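Local coordinates for DUF2442 domain-containing protein (Rhodospirillum rubrum ATCC 11170, PDB 3K8R) that is of unknown function but belongs to the DUF2442 family and pairs with a second copy of itself through a shared antiparallel sheet, at residues R31-V39 / T48-A56. Residues are numbered along the deposited sequence; the frame is centred on the assembly and turned at random.
Sequences RYDRSSARV and TFAFPPRLA. With EDO (1,2-ethanediol), chain C.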
loop_
_atom_site.group_PDB
_atom_site.type_symbol
_atom_site.label_atom_id
_atom_site.label_comp_id
_atom_site.label_asym_id
_atom_site.label_seq_id
_atom_site.Cartn_x
_atom_site.Cartn_y
_atom_site.Cartn_z
ATOM N N ARG A 31 10.029 0.772 8.004
ATOM C CA ARG A 31 11.119 -0.143 8.347
ATOM C C ARG A 31 11.370 -1.183 7.268
ATOM O O ARG A 31 10.484 -1.493 6.466
ATOM C CB ARG A 31 10.809 -0.862 9.659
ATOM C CG ARG A 31 9.716 -1.910 9.573
ATOM C CD ARG A 31 9.411 -2.512 10.935
ATOM N NE ARG A 31 8.540 -3.694 10.857
ATOM C CZ ARG A 31 7.214 -3.669 10.735
ATOM N NH1 ARG A 31 6.557 -2.517 10.638
ATOM N NH2 ARG A 31 6.534 -4.811 10.687
ATOM N N TYR A 32 12.582 -1.717 7.241
ATOM C CA TYR A 32 12.883 -2.780 6.312
ATOM C C TYR A 32 12.705 -4.097 7.061
ATOM O O TYR A 32 13.193 -4.266 8.176
ATOM C CB TYR A 32 14.294 -2.663 5.759
ATOM C CG TYR A 32 14.649 -3.757 4.768
ATOM C CD1 TYR A 32 14.089 -3.782 3.493
ATOM C CD2 TYR A 32 15.556 -4.753 5.098
ATOM C CE1 TYR A 32 14.414 -4.779 2.593
ATOM C CE2 TYR A 32 15.888 -5.745 4.202
ATOM C CZ TYR A 32 15.317 -5.751 2.954
ATOM O OH TYR A 32 15.659 -6.739 2.070
ATOM N N ASP A 33 11.960 -5.008 6.458
ATOM C CA ASP A 33 11.731 -6.310 7.025
ATOM C C ASP A 33 12.626 -7.243 6.209
ATOM O O ASP A 33 12.411 -7.439 5.013
ATOM C CB ASP A 33 10.249 -6.664 6.896
ATOM C CG ASP A 33 9.936 -8.042 7.383
ATOM O OD1 ASP A 33 10.346 -8.402 8.497
ATOM O OD2 ASP A 33 9.257 -8.776 6.646
ATOM N N ARG A 34 13.655 -7.788 6.844
ATOM C CA ARG A 34 14.572 -8.688 6.159
ATOM C C ARG A 34 13.877 -9.962 5.724
ATOM O O ARG A 34 14.139 -10.471 4.629
ATOM C CB ARG A 34 15.739 -9.058 7.061
ATOM C CG ARG A 34 16.520 -7.876 7.501
ATOM C CD ARG A 34 17.841 -8.248 8.098
ATOM N NE ARG A 34 18.580 -7.024 8.340
ATOM C CZ ARG A 34 19.856 -6.951 8.676
ATOM N NH1 ARG A 34 20.573 -8.052 8.834
ATOM N NH2 ARG A 34 20.416 -5.763 8.857
ATOM N N SER A 35 12.999 -10.473 6.587
ATOM C CA SER A 35 12.267 -11.703 6.309
ATOM C C SER A 35 11.580 -11.671 4.945
ATOM O O SER A 35 11.796 -12.562 4.124
ATOM C CB SER A 35 11.226 -11.958 7.394
ATOM O OG SER A 35 10.520 -13.164 7.136
ATOM N N SER A 36 10.772 -10.638 4.707
ATOM C CA SER A 36 10.034 -10.506 3.452
ATOM C C SER A 36 10.712 -9.589 2.424
ATOM O O SER A 36 10.147 -9.326 1.358
ATOM C CB SER A 36 8.649 -9.956 3.732
ATOM O OG SER A 36 8.735 -8.582 4.048
ATOM N N ALA A 37 11.911 -9.104 2.737
ATOM C CA ALA A 37 12.644 -8.218 1.839
ATOM C C ALA A 37 11.823 -7.013 1.406
ATOM O O ALA A 37 12.011 -6.525 0.290
ATOM C CB ALA A 37 13.123 -8.976 0.617
ATOM N N ARG A 38 10.922 -6.535 2.269
ATOM C CA ARG A 38 10.086 -5.365 1.949
ATOM C C ARG A 38 10.288 -4.232 2.946
ATOM O O ARG A 38 10.763 -4.435 4.070
ATOM C CB ARG A 38 8.595 -5.720 2.003
ATOM C CG ARG A 38 8.143 -6.875 1.139
ATOM C CD ARG A 38 8.205 -6.564 -0.348
ATOM N NE ARG A 38 7.844 -7.735 -1.174
ATOM C CZ ARG A 38 8.704 -8.606 -1.736
ATOM N NH1 ARG A 38 10.023 -8.478 -1.603
ATOM N NH2 ARG A 38 8.235 -9.622 -2.460
ATOM N N VAL A 39 9.905 -3.032 2.528
ATOM C CA VAL A 39 9.902 -1.883 3.417
ATOM C C VAL A 39 8.447 -1.740 3.845
ATOM O O VAL A 39 7.599 -1.460 3.007
ATOM C CB VAL A 39 10.351 -0.609 2.706
ATOM C CG1 VAL A 39 10.256 0.596 3.648
ATOM C CG2 VAL A 39 11.762 -0.777 2.166
ATOM N N THR A 48 -1.613 0.169 5.921
ATOM C CA THR A 48 -0.229 -0.294 5.768
ATOM C C THR A 48 0.125 -0.502 4.303
ATOM O O THR A 48 -0.653 -1.096 3.548
ATOM C CB THR A 48 -0.012 -1.637 6.475
ATOM O OG1 THR A 48 -0.618 -1.607 7.766
ATOM C CG2 THR A 48 1.464 -1.946 6.624
ATOM N N PHE A 49 1.299 -0.020 3.906
ATOM C CA PHE A 49 1.792 -0.183 2.537
ATOM C C PHE A 49 3.170 -0.833 2.568
ATOM O O PHE A 49 4.032 -0.415 3.331
ATOM C CB PHE A 49 1.853 1.170 1.825
ATOM C CG PHE A 49 2.443 1.114 0.436
ATOM C CD1 PHE A 49 1.723 0.564 -0.619
ATOM C CD2 PHE A 49 3.694 1.644 0.180
ATOM C CE1 PHE A 49 2.251 0.519 -1.894
ATOM C CE2 PHE A 49 4.228 1.605 -1.092
ATOM C CZ PHE A 49 3.499 1.036 -2.134
ATOM N N ALA A 50 3.362 -1.869 1.756
ATOM C CA ALA A 50 4.653 -2.559 1.684
ATOM C C ALA A 50 5.115 -2.568 0.242
ATOM O O ALA A 50 4.322 -2.878 -0.649
ATOM C CB ALA A 50 4.538 -3.987 2.208
ATOM N N PHE A 51 6.379 -2.215 0.010
ATOM C CA PHE A 51 6.962 -2.258 -1.337
ATOM C C PHE A 51 8.351 -2.864 -1.269
ATOM O O PHE A 51 9.064 -2.663 -0.279
ATOM C CB PHE A 51 7.046 -0.870 -1.944
ATOM C CG PHE A 51 8.009 0.051 -1.241
ATOM C CD1 PHE A 51 7.629 0.740 -0.098
ATOM C CD2 PHE A 51 9.293 0.250 -1.737
ATOM C CE1 PHE A 51 8.521 1.605 0.558
ATOM C CE2 PHE A 51 10.196 1.115 -1.092
ATOM C CZ PHE A 51 9.807 1.794 0.057
ATOM N N PRO A 52 8.728 -3.655 -2.286
ATOM C CA PRO A 52 10.087 -4.185 -2.331
ATOM C C PRO A 52 11.005 -3.069 -2.805
ATOM O O PRO A 52 10.931 -2.685 -3.968
ATOM C CB PRO A 52 10.003 -5.295 -3.371
ATOM C CG PRO A 52 8.837 -4.949 -4.198
ATOM C CD PRO A 52 7.862 -4.292 -3.288
ATOM N N PRO A 53 11.871 -2.560 -1.916
ATOM C CA PRO A 53 12.719 -1.407 -2.211
ATOM C C PRO A 53 13.726 -1.569 -3.360
ATOM O O PRO A 53 14.104 -0.560 -3.964
ATOM C CB PRO A 53 13.449 -1.168 -0.890
ATOM C CG PRO A 53 13.557 -2.519 -0.298
ATOM C CD PRO A 53 12.310 -3.255 -0.691
ATOM N N ARG A 54 14.156 -2.792 -3.677
ATOM C CA ARG A 54 15.113 -2.982 -4.787
ATOM C C ARG A 54 14.503 -2.743 -6.164
ATOM O O ARG A 54 15.220 -2.785 -7.153
ATOM C CB ARG A 54 15.817 -4.339 -4.719
ATOM C CG ARG A 54 16.725 -4.437 -3.511
ATOM C CD ARG A 54 17.554 -5.696 -3.474
ATOM N NE ARG A 54 18.453 -5.672 -2.319
ATOM C CZ ARG A 54 18.193 -6.193 -1.124
ATOM N NH1 ARG A 54 17.053 -6.819 -0.890
ATOM N NH2 ARG A 54 19.090 -6.092 -0.151
ATOM N N LEU A 55 13.192 -2.507 -6.225
ATOM C CA LEU A 55 12.526 -2.119 -7.467
ATOM C C LEU A 55 12.547 -0.591 -7.623
ATOM O O LEU A 55 12.176 -0.075 -8.678
ATOM C CB LEU A 55 11.068 -2.597 -7.502
ATOM C CG LEU A 55 10.774 -4.103 -7.563
ATOM C CD1 LEU A 55 9.266 -4.324 -7.686
ATOM C CD2 LEU A 55 11.507 -4.774 -8.717
ATOM N N ALA A 56 12.983 0.118 -6.573
ATOM C CA ALA A 56 13.002 1.584 -6.546
ATOM C C ALA A 56 14.318 2.136 -7.029
ATOM O O ALA A 56 15.385 1.585 -6.748
ATOM C CB ALA A 56 12.730 2.103 -5.142
HETATM C C1 EDO C . 2.573 -4.455 9.805
HETATM O O1 EDO C . 2.861 -5.860 9.812
HETATM C C2 EDO C . 2.961 -3.850 11.153
HETATM O O2 EDO C . 3.760 -2.681 10.936
#
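The backbone N of Val39 gives its hydrogen to Phe51 O, 3.0 Å away and almost straight at 179°. The return bond, Phe51 N to Val39 O, is weak, and Ala50 CA adds a C-H...O contact to that same oxygen. Val39 and Phe51 are thus a hydrogen-bonded antiparallel pair with side chains on one face of the sheet. Val39 CB rests over the Phe51 ring, 3.9 Å from its centroid in a CH-pi contact. The branched valine suits this place because CG1, anti to the backbone N (chi1 177°), stays beside the ring while CG2 reaches Pro53 CG at 3.5 Å. The pair belongs to the beta hairpin of strands 38-43 and 48-51, within a sheet that continues into the second subunit through Thr48 and Ala50. Past Phe51, two prolines, which have no N-H to offer a neighbouring strand, lead the chain into a short 3-10 turn. Arg38, bent at chi2 (-69°), lays its guanidinium over Pro52, with NH1 3.6 Å from Pro52 CB. On the preceding strand, Tyr32 sets CE1 3.8 Å from Pro53 CG, and its OH accepts a bond of 3.3 Å from Arg54 NH1, ring and guanidinium planes standing nearly perpendicular. A phenylalanine in place of Tyr32 would probably keep the proline contact but leave NH1 without this acceptor. The extended Arg54 chain also carries NH2 to a salt bridge with Asp64, while Leu67 of helix 64-67 packs against Tyr32, Pro53 and Arg54.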